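Local coordinates for DNA replication licensing factor MCM related protein (Thermoplasma acidophilum, PDB 4ME3), which probably serves as an ATP-driven helicase that unwinds DNA for replication, represented here by its zinc-binding N-terminal domain, at residues K141-E146 against F183-N188; E191-Q196 against I219-L224. One frame throughout, in Å; residues are numbered along the deposited sequence.

Overall arrangement
Both interactions lie within the MCM OB domain range of this N-terminal fragment, with their centres about 18 Å apart. Interaction 1 comes first along the chain and closes before interaction 2 opens. They share one mixed sheet: strand 123-147 pairs with strand 183-185 in interaction 1 and with strand 191-201, which carries the first half of interaction 2. The junction is direct, for Lys141 and Asn142 both face Glu191 in a classic beta bulge. Interaction 1 reaches toward the zinc site, whereas interaction 2 is buried nearer the centre of the chain. Strand 123-147, bulged and turning a corner at Asn142, thus joins the zinc-binding extension to the body of the OB domain.

Interaction 1: K141-E146 against F183-N188; sequences KNAAFE and FKLRPN
Glu146 and Lys184 form an antiparallel hydrogen-bonded pair, Glu146 N giving to Lys184 O at 2.8 Å and Lys184 N to Glu146 O at 3.0 Å. Beyond the non-hydrogen-bonded pair of Phe145 and Leu185, Arg186 N completes the backbone pairing on Ala144 O at 2.8 Å.

The charged groups gather round Glu146. Its CG is anti to the backbone N (chi1 177°) and the chain stays extended, side by side with Lys184, whose NZ forms a salt bridge to OE1 at 3.4 Å. The bent chain of Arg186 brings NH1 to the same OE1 at 2.6 Å; guanidinium and carboxylate planes stand 46° apart, and the hydrogen bond within this salt bridge is weak. An alanine in place of Arg186 would probably leave OE1 with Lys184 as its remaining charged mate among these residues and remove the Arg186 CG contact with Glu146 CB.

Apolar contacts occupy the face of the sheet that carries Phe145 and Leu185. Leu185 CD1 sits over the Phe145 ring, 4.1 Å from its centroid in a CH-pi contact, and also meets Ala143 CB at 3.8 Å; Ala143, being small, suits this branched neighbour. Phe183 CB packs against Phe145, while its side chain comes close to the zinc ligands Cys147 and Cys169. Charge on one face and aromatic packing on the other thus secure the pair of strands leading to the zinc site.

Interaction 2: E191-Q196 against I219-L224; sequences EFIDVQ and ITEDDL
Val195 and Glu221, a non-hydrogen-bonded pair, lie side by side at the tightly packed part of this antiparallel contact, which pairs strands 191-201 and 215-221 in the OB-domain sheet; Val195 CG2 is 4.0 Å from Glu221 CG. Val195 CG1 meets Ile219 CG2 at 4.1 Å, and Ile193 CD1 lies 3.5 Å from Glu221 OE1. These beta-branched residues give an apolar surface beside the glutamate chain, which carries its buried carboxylate to Tyr260 and Lys139. Next along, Gln196 and Thr220 exchange two backbone hydrogen bonds, and Asp222 N gives to Asp194 O at 2.7 Å. The chain then makes a type II' turn with Asp222 and Asp223 at its corners, closed by Leu224 N on Glu221 O.

The looser side is wet. One water joins Asp194 N to Asp222 OD1, at 2.7 Å from the latter, and a second links Asp194 OD2 to Asp222 O. A third connects Gln196 OE1, Thr220 OG1 and Leu224 O; the same OE1 accepts from Gly226 N, while NE2 gives to Thr134 O. Asp194 OD2 and Asp222 OD1 stay 5.4 Å apart, and Arg45 and Asn97 hold Asp222 OD2. Water, together with Arg45 on Asp222, probably eases the repulsion between the two acids, while the buried carboxylate relies on protein groups.

Interaction 1: K141-E146 against F183-N188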
ATOM      1  N   LYS A 141      -8.739  -2.936  -6.720  1.00 16.28           N
ATOM      2  CA  LYS A 141      -8.254  -1.949  -5.757  1.00 15.78           C
ATOM      3  C   LYS A 141      -9.379  -1.042  -5.281  1.00 20.85           C
ATOM      4  O   LYS A 141      -9.617  -0.912  -4.080  1.00 24.01           O
ATOM      5  CB  LYS A 141      -7.126  -1.114  -6.361  1.00 21.76           C
ATOM      6  CG  LYS A 141      -6.523  -0.102  -5.394  1.00 22.49           C
ATOM      7  CD  LYS A 141      -5.882  -0.786  -4.194  1.00 29.80           C
ATOM      8  CE  LYS A 141      -5.289   0.226  -3.224  1.00 47.57           C
ATOM      9  NZ  LYS A 141      -4.222   1.059  -3.849  1.00 31.17           N
ATOM     10  N   ASN A 142     -10.059  -0.397  -6.222  1.00 14.84           N
ATOM     11  CA  ASN A 142     -11.259   0.359  -5.890  1.00 14.29           C
ATOM     12  C   ASN A 142     -12.444  -0.275  -6.602  1.00 16.37           C
ATOM     13  O   ASN A 142     -12.584  -0.155  -7.819  1.00 17.44           O
ATOM     14  CB  ASN A 142     -11.114   1.829  -6.281  1.00 19.08           C
ATOM     15  CG  ASN A 142     -12.118   2.716  -5.572  1.00 22.42           C
ATOM     16  OD1 ASN A 142     -12.678   2.338  -4.540  1.00 23.13           O
ATOM     17  ND2 ASN A 142     -12.353   3.901  -6.120  1.00 26.80           N
ATOM     18  N   ALA A 143     -13.283  -0.962  -5.835  1.00 18.32           N
ATOM     19  CA  ALA A 143     -14.357  -1.773  -6.402  1.00 15.74           C
ATOM     20  C   ALA A 143     -15.665  -1.003  -6.508  1.00 15.21           C
ATOM     21  O   ALA A 143     -16.140  -0.429  -5.530  1.00 19.68           O
ATOM     22  CB  ALA A 143     -14.558  -3.019  -5.566  1.00 15.99           C
ATOM     23  N   ALA A 144     -16.255  -1.020  -7.700  1.00 19.11           N
ATOM     24  CA  ALA A 144     -17.557  -0.407  -7.933  1.00 24.28           C
ATOM     25  C   ALA A 144     -18.674  -1.400  -7.625  1.00 23.38           C
ATOM     26  O   ALA A 144     -18.691  -2.503  -8.163  1.00 17.94           O
ATOM     27  CB  ALA A 144     -17.664   0.061  -9.379  1.00 20.59           C
ATOM     28  N   PHE A 145     -19.608  -0.999  -6.766  1.00 17.03           N
ATOM     29  CA  PHE A 145     -20.757  -1.833  -6.430  1.00 20.82           C
ATOM     30  C   PHE A 145     -22.060  -1.134  -6.801  1.00 26.55           C
ATOM     31  O   PHE A 145     -22.290   0.010  -6.414  1.00 25.78           O
ATOM     32  CB  PHE A 145     -20.761  -2.165  -4.937  1.00 22.55           C
ATOM     33  CG  PHE A 145     -19.699  -3.146  -4.528  1.00 22.66           C
ATOM     34  CD1 PHE A 145     -19.924  -4.508  -4.624  1.00 25.42           C
ATOM     35  CD2 PHE A 145     -18.480  -2.706  -4.043  1.00 21.98           C
ATOM     36  CE1 PHE A 145     -18.951  -5.413  -4.246  1.00 22.70           C
ATOM     37  CE2 PHE A 145     -17.506  -3.607  -3.663  1.00 25.36           C
ATOM     38  CZ  PHE A 145     -17.742  -4.962  -3.767  1.00 19.46           C
ATOM     39  N   GLU A 146     -22.917  -1.828  -7.544  1.00 22.18           N
ATOM     40  CA  GLU A 146     -24.186  -1.251  -7.974  1.00 18.56           C
ATOM     41  C   GLU A 146     -25.323  -1.633  -7.032  1.00 24.04           C
ATOM     42  O   GLU A 146     -25.551  -2.815  -6.760  1.00 24.55           O
ATOM     43  CB  GLU A 146     -24.517  -1.688  -9.402  1.00 26.27           C
ATOM     44  CG  GLU A 146     -25.866  -1.188  -9.894  1.00 26.07           C
ATOM     45  CD  GLU A 146     -26.144  -1.567 -11.335  1.00 38.67           C
ATOM     46  OE1 GLU A 146     -25.250  -2.148 -11.987  1.00 34.93           O
ATOM     47  OE2 GLU A 146     -27.261  -1.283 -11.818  1.00 46.52           O
ATOM     48  N   PHE A 183     -25.727  -5.781  -3.410  1.00 28.84           N
ATOM     49  CA  PHE A 183     -24.800  -5.043  -4.259  1.00 27.77           C
ATOM     50  C   PHE A 183     -24.179  -5.935  -5.330  1.00 28.85           C
ATOM     51  O   PHE A 183     -23.775  -7.064  -5.055  1.00 31.28           O
ATOM     52  CB  PHE A 183     -23.702  -4.409  -3.409  1.00 28.82           C
ATOM     53  CG  PHE A 183     -24.190  -3.298  -2.522  1.00 25.84           C
ATOM     54  CD1 PHE A 183     -24.357  -2.017  -3.023  1.00 29.29           C
ATOM     55  CD2 PHE A 183     -24.482  -3.534  -1.191  1.00 30.68           C
ATOM     56  CE1 PHE A 183     -24.805  -0.994  -2.211  1.00 27.88           C
ATOM     57  CE2 PHE A 183     -24.931  -2.513  -0.372  1.00 34.54           C
ATOM     58  CZ  PHE A 183     -25.092  -1.242  -0.884  1.00 32.25           C
ATOM     59  N   LYS A 184     -24.110  -5.413  -6.549  1.00 26.42           N
ATOM     60  CA  LYS A 184     -23.530  -6.135  -7.675  1.00 23.20           C
ATOM     61  C   LYS A 184     -22.185  -5.529  -8.057  1.00 24.08           C
ATOM     62  O   LYS A 184     -22.116  -4.369  -8.447  1.00 21.51           O
ATOM     63  CB  LYS A 184     -24.475  -6.079  -8.876  1.00 26.92           C
ATOM     64  CG  LYS A 184     -23.960  -6.802 -10.112  1.00 34.83           C
ATOM     65  CD  LYS A 184     -24.963  -6.746 -11.256  1.00 38.47           C
ATOM     66  CE  LYS A 184     -24.949  -5.390 -11.946  1.00 48.01           C
ATOM     67  NZ  LYS A 184     -25.954  -5.293 -13.043  1.00 51.98           N
ATOM     68  N   LEU A 185     -21.120  -6.318  -7.944  1.00 26.64           N
ATOM     69  CA  LEU A 185     -19.787  -5.868  -8.327  1.00 21.73           C
ATOM     70  C   LEU A 185     -19.735  -5.573  -9.825  1.00 29.26           C
ATOM     71  O   LEU A 185     -20.217  -6.360 -10.642  1.00 24.06           O
ATOM     72  CB  LEU A 185     -18.743  -6.929  -7.957  1.00 22.35           C
ATOM     73  CG  LEU A 185     -17.275  -6.608  -8.268  1.00 22.86           C
ATOM     74  CD1 LEU A 185     -16.777  -5.441  -7.430  1.00 20.73           C
ATOM     75  CD2 LEU A 185     -16.406  -7.835  -8.040  1.00 29.33           C
ATOM     76  N   ARG A 186     -19.152  -4.429 -10.174  1.00 23.27           N
ATOM     77  CA  ARG A 186     -19.024  -4.008 -11.565  1.00 24.89           C
ATOM     78  C   ARG A 186     -17.549  -3.840 -11.924  1.00 22.30           C
ATOM     79  O   ARG A 186     -17.009  -2.736 -11.842  1.00 18.19           O
ATOM     80  CB  ARG A 186     -19.750  -2.683 -11.781  1.00 21.95           C
ATOM     81  CG  ARG A 186     -21.217  -2.705 -11.400  1.00 21.56           C
ATOM     82  CD  ARG A 186     -22.029  -3.546 -12.371  1.00 33.35           C
ATOM     83  NE  ARG A 186     -21.865  -3.089 -13.747  1.00 41.09           N
ATOM     84  CZ  ARG A 186     -22.475  -2.026 -14.262  1.00 42.68           C
ATOM     85  NH1 ARG A 186     -23.297  -1.295 -13.518  1.00 46.50           N
ATOM     86  NH2 ARG A 186     -22.260  -1.688 -15.527  1.00 44.83           N
ATOM     87  N   PRO A 187     -16.894  -4.935 -12.331  1.00 20.12           N
ATOM     88  CA  PRO A 187     -15.453  -4.914 -12.608  1.00 18.28           C
ATOM     89  C   PRO A 187     -15.043  -3.873 -13.650  1.00 25.93           C
ATOM     90  O   PRO A 187     -14.006  -3.228 -13.500  1.00 21.13           O
ATOM     91  CB  PRO A 187     -15.177  -6.329 -13.129  1.00 18.06           C
ATOM     92  CG  PRO A 187     -16.274  -7.164 -12.566  1.00 28.97           C
ATOM     93  CD  PRO A 187     -17.475  -6.272 -12.543  1.00 24.21           C
ATOM     94  N   ASN A 188     -15.844  -3.701 -14.695  1.00 25.85           N
ATOM     95  CA  ASN A 188     -15.475  -2.786 -15.768  1.00 26.84           C
ATOM     96  C   ASN A 188     -15.508  -1.317 -15.343  1.00 28.56           C
ATOM     97  O   ASN A 188     -14.967  -0.458 -16.036  1.00 25.52           O
ATOM     98  CB  ASN A 188     -16.359  -3.012 -16.997  1.00 30.44           C
ATOM     99  CG  ASN A 188     -16.152  -4.382 -17.614  1.00 32.35           C
ATOM    100  OD1 ASN A 188     -15.170  -5.065 -17.316  1.00 33.93           O
ATOM    101  ND2 ASN A 188     -17.071  -4.791 -18.480  1.00 34.32           N
TER

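Interaction 2: E191-Q196 against I219-L224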
ATOM      1  N   GLU A 191     -11.347   0.023 -10.458  1.00 15.40           N
ATOM      2  CA  GLU A 191      -9.931   0.239 -10.713  1.00 14.53           C
ATOM      3  C   GLU A 191      -9.106  -0.945 -10.232  1.00 13.38           C
ATOM      4  O   GLU A 191      -9.247  -1.390  -9.097  1.00 15.62           O
ATOM      5  CB  GLU A 191      -9.456   1.524 -10.033  1.00 21.13           C
ATOM      6  CG  GLU A 191      -9.888   2.785 -10.762  1.00 30.24           C
ATOM      7  CD  GLU A 191      -9.423   2.803 -12.207  1.00 32.22           C
ATOM      8  OE1 GLU A 191      -8.195   2.875 -12.432  1.00 36.43           O
ATOM      9  OE2 GLU A 191     -10.281   2.735 -13.116  1.00 24.08           O
ATOM     10  N   PHE A 192      -8.251  -1.451 -11.114  1.00 11.82           N
ATOM     11  CA  PHE A 192      -7.326  -2.526 -10.780  1.00 10.57           C
ATOM     12  C   PHE A 192      -5.899  -2.010 -10.745  1.00 14.95           C
ATOM     13  O   PHE A 192      -5.566  -1.020 -11.407  1.00 14.02           O
ATOM     14  CB  PHE A 192      -7.404  -3.637 -11.824  1.00 13.42           C
ATOM     15  CG  PHE A 192      -8.744  -4.305 -11.906  1.00 13.62           C
ATOM     16  CD1 PHE A 192      -9.751  -3.764 -12.681  1.00 15.00           C
ATOM     17  CD2 PHE A 192      -8.990  -5.476 -11.216  1.00 18.90           C
ATOM     18  CE1 PHE A 192     -10.983  -4.376 -12.765  1.00 16.10           C
ATOM     19  CE2 PHE A 192     -10.223  -6.097 -11.297  1.00 18.54           C
ATOM     20  CZ  PHE A 192     -11.219  -5.541 -12.072  1.00 15.42           C
ATOM     21  N   ILE A 193      -5.049  -2.694  -9.986  1.00 11.64           N
ATOM     22  CA  ILE A 193      -3.624  -2.411  -9.989  1.00 10.73           C
ATOM     23  C   ILE A 193      -2.835  -3.688 -10.261  1.00 11.91           C
ATOM     24  O   ILE A 193      -3.297  -4.792  -9.962  1.00 12.10           O
ATOM     25  CB  ILE A 193      -3.153  -1.806  -8.649  1.00 12.70           C
ATOM     26  CG1 ILE A 193      -3.446  -2.770  -7.498  1.00 14.02           C
ATOM     27  CG2 ILE A 193      -3.826  -0.465  -8.407  1.00 16.50           C
ATOM     28  CD1 ILE A 193      -2.873  -2.321  -6.168  1.00 23.95           C
ATOM     29  N   ASP A 194      -1.652  -3.524 -10.842  1.00  9.31           N
ATOM     30  CA  ASP A 194      -0.734  -4.624 -11.076  1.00  9.72           C
ATOM     31  C   ASP A 194      -0.211  -5.148  -9.751  1.00 12.95           C
ATOM     32  O   ASP A 194       0.057  -4.372  -8.830  1.00 14.01           O
ATOM     33  CB  ASP A 194       0.458  -4.156 -11.908  1.00  9.85           C
ATOM     34  CG  ASP A 194       0.073  -3.757 -13.322  1.00 16.60           C
ATOM     35  OD1 ASP A 194      -0.753  -4.463 -13.941  1.00 16.03           O
ATOM     36  OD2 ASP A 194       0.610  -2.740 -13.813  1.00 13.76           O
ATOM     37  N   VAL A 195      -0.055  -6.462  -9.669  1.00 12.44           N
ATOM     38  CA  VAL A 195       0.551  -7.099  -8.505  1.00 11.71           C
ATOM     39  C   VAL A 195       1.504  -8.181  -8.981  1.00 14.29           C
ATOM     40  O   VAL A 195       1.254  -8.850  -9.983  1.00 14.30           O
ATOM     41  CB  VAL A 195      -0.503  -7.731  -7.582  1.00 12.92           C
ATOM     42  CG1 VAL A 195       0.165  -8.366  -6.358  1.00 21.14           C
ATOM     43  CG2 VAL A 195      -1.533  -6.699  -7.152  1.00 19.01           C
ATOM     44  N   GLN A 196       2.604  -8.349  -8.261  1.00 11.17           N
ATOM     45  CA  GLN A 196       3.548  -9.409  -8.563  1.00 11.86           C
ATOM     46  C   GLN A 196       4.143  -9.891  -7.252  1.00 14.87           C
ATOM     47  O   GLN A 196       4.445  -9.084  -6.376  1.00 12.89           O
ATOM     48  CB  GLN A 196       4.652  -8.886  -9.480  1.00 12.43           C
ATOM     49  CG  GLN A 196       5.644  -9.941  -9.929  1.00 13.78           C
ATOM     50  CD  GLN A 196       6.712  -9.380 -10.838  1.00 15.69           C
ATOM     51  OE1 GLN A 196       7.200  -8.266 -10.632  1.00 15.88           O
ATOM     52  NE2 GLN A 196       7.089 -10.148 -11.853  1.00 15.63           N
ATOM     53  N   ILE A 219       5.648  -8.701  -1.841  1.00 12.01           N
ATOM     54  CA  ILE A 219       4.535  -8.290  -2.682  1.00 10.76           C
ATOM     55  C   ILE A 219       4.871  -6.922  -3.260  1.00 12.70           C
ATOM     56  O   ILE A 219       5.097  -5.971  -2.520  1.00 11.65           O
ATOM     57  CB  ILE A 219       3.215  -8.199  -1.889  1.00 14.59           C
ATOM     58  CG1 ILE A 219       2.841  -9.563  -1.300  1.00 16.31           C
ATOM     59  CG2 ILE A 219       2.086  -7.687  -2.775  1.00 16.33           C
ATOM     60  CD1 ILE A 219       2.729 -10.672  -2.313  1.00 28.34           C
ATOM     61  N   THR A 220       4.925  -6.832  -4.585  1.00 12.75           N
ATOM     62  CA  THR A 220       5.157  -5.558  -5.252  1.00 13.30           C
ATOM     63  C   THR A 220       3.897  -5.165  -6.008  1.00 18.41           C
ATOM     64  O   THR A 220       3.365  -5.955  -6.783  1.00 14.25           O
ATOM     65  CB  THR A 220       6.349  -5.626  -6.228  1.00 13.20           C
ATOM     66  OG1 THR A 220       6.088  -6.593  -7.257  1.00 14.12           O
ATOM     67  CG2 THR A 220       7.622  -6.006  -5.489  1.00 11.63           C
ATOM     68  N   GLU A 221       3.412  -3.950  -5.773  1.00 13.10           N
ATOM     69  CA  GLU A 221       2.155  -3.516  -6.371  1.00 12.60           C
ATOM     70  C   GLU A 221       2.317  -2.258  -7.207  1.00 11.75           C
ATOM     71  O   GLU A 221       3.226  -1.453  -6.983  1.00 12.35           O
ATOM     72  CB  GLU A 221       1.102  -3.259  -5.291  1.00 15.76           C
ATOM     73  CG  GLU A 221       0.632  -4.500  -4.555  1.00 18.72           C
ATOM     74  CD  GLU A 221      -0.597  -4.234  -3.708  1.00 24.38           C
ATOM     75  OE1 GLU A 221      -0.839  -3.056  -3.364  1.00 23.20           O
ATOM     76  OE2 GLU A 221      -1.324  -5.196  -3.389  1.00 24.01           O
ATOM     77  N   ASP A 222       1.413  -2.107  -8.171  1.00 13.42           N
ATOM     78  CA  ASP A 222       1.311  -0.901  -8.985  1.00 12.05           C
ATOM     79  C   ASP A 222       2.650  -0.563  -9.648  1.00 13.63           C
ATOM     80  O   ASP A 222       3.175  -1.366 -10.422  1.00 14.20           O
ATOM     81  CB  ASP A 222       0.762   0.246  -8.125  1.00 11.80           C
ATOM     82  CG  ASP A 222       0.108   1.340  -8.947  1.00 29.61           C
ATOM     83  OD1 ASP A 222       0.015   1.193 -10.186  1.00 18.97           O
ATOM     84  OD2 ASP A 222      -0.338   2.341  -8.345  1.00 25.20           O
ATOM     85  N   ASP A 223       3.200   0.611  -9.353  1.00 14.22           N
ATOM     86  CA  ASP A 223       4.430   1.066  -9.992  1.00 15.57           C
ATOM     87  C   ASP A 223       5.648   0.207  -9.655  1.00 11.43           C
ATOM     88  O   ASP A 223       6.673   0.293 -10.331  1.00 12.33           O
ATOM     89  CB  ASP A 223       4.716   2.531  -9.627  1.00 17.89           C
ATOM     90  CG  ASP A 223       4.541   2.815  -8.142  1.00 21.46           C
ATOM     91  OD1 ASP A 223       3.478   2.465  -7.589  1.00 20.07           O
ATOM     92  OD2 ASP A 223       5.461   3.395  -7.526  1.00 22.49           O
ATOM     93  N   LEU A 224       5.541  -0.615  -8.614  1.00 11.40           N
ATOM     94  CA  LEU A 224       6.651  -1.472  -8.213  1.00 11.32           C
ATOM     95  C   LEU A 224       6.578  -2.872  -8.828  1.00 12.98           C
ATOM     96  O   LEU A 224       7.548  -3.622  -8.770  1.00 10.10           O
ATOM     97  CB  LEU A 224       6.722  -1.575  -6.685  1.00 12.30           C
ATOM     98  CG  LEU A 224       7.015  -0.262  -5.954  1.00 17.01           C
ATOM     99  CD1 LEU A 224       7.182  -0.515  -4.461  1.00 16.17           C
ATOM    100  CD2 LEU A 224       8.244   0.417  -6.532  1.00 16.18           C
TER
HETATM  101  O   HOH W   1      -1.025  -0.761 -11.700  1.00 13.69           O
HETATM  102  O   HOH W   2       2.856  -1.811 -13.133  1.00 14.25           O
HETATM  103  O   HOH W   3       8.733  -6.198  -9.148  1.00 16.00           O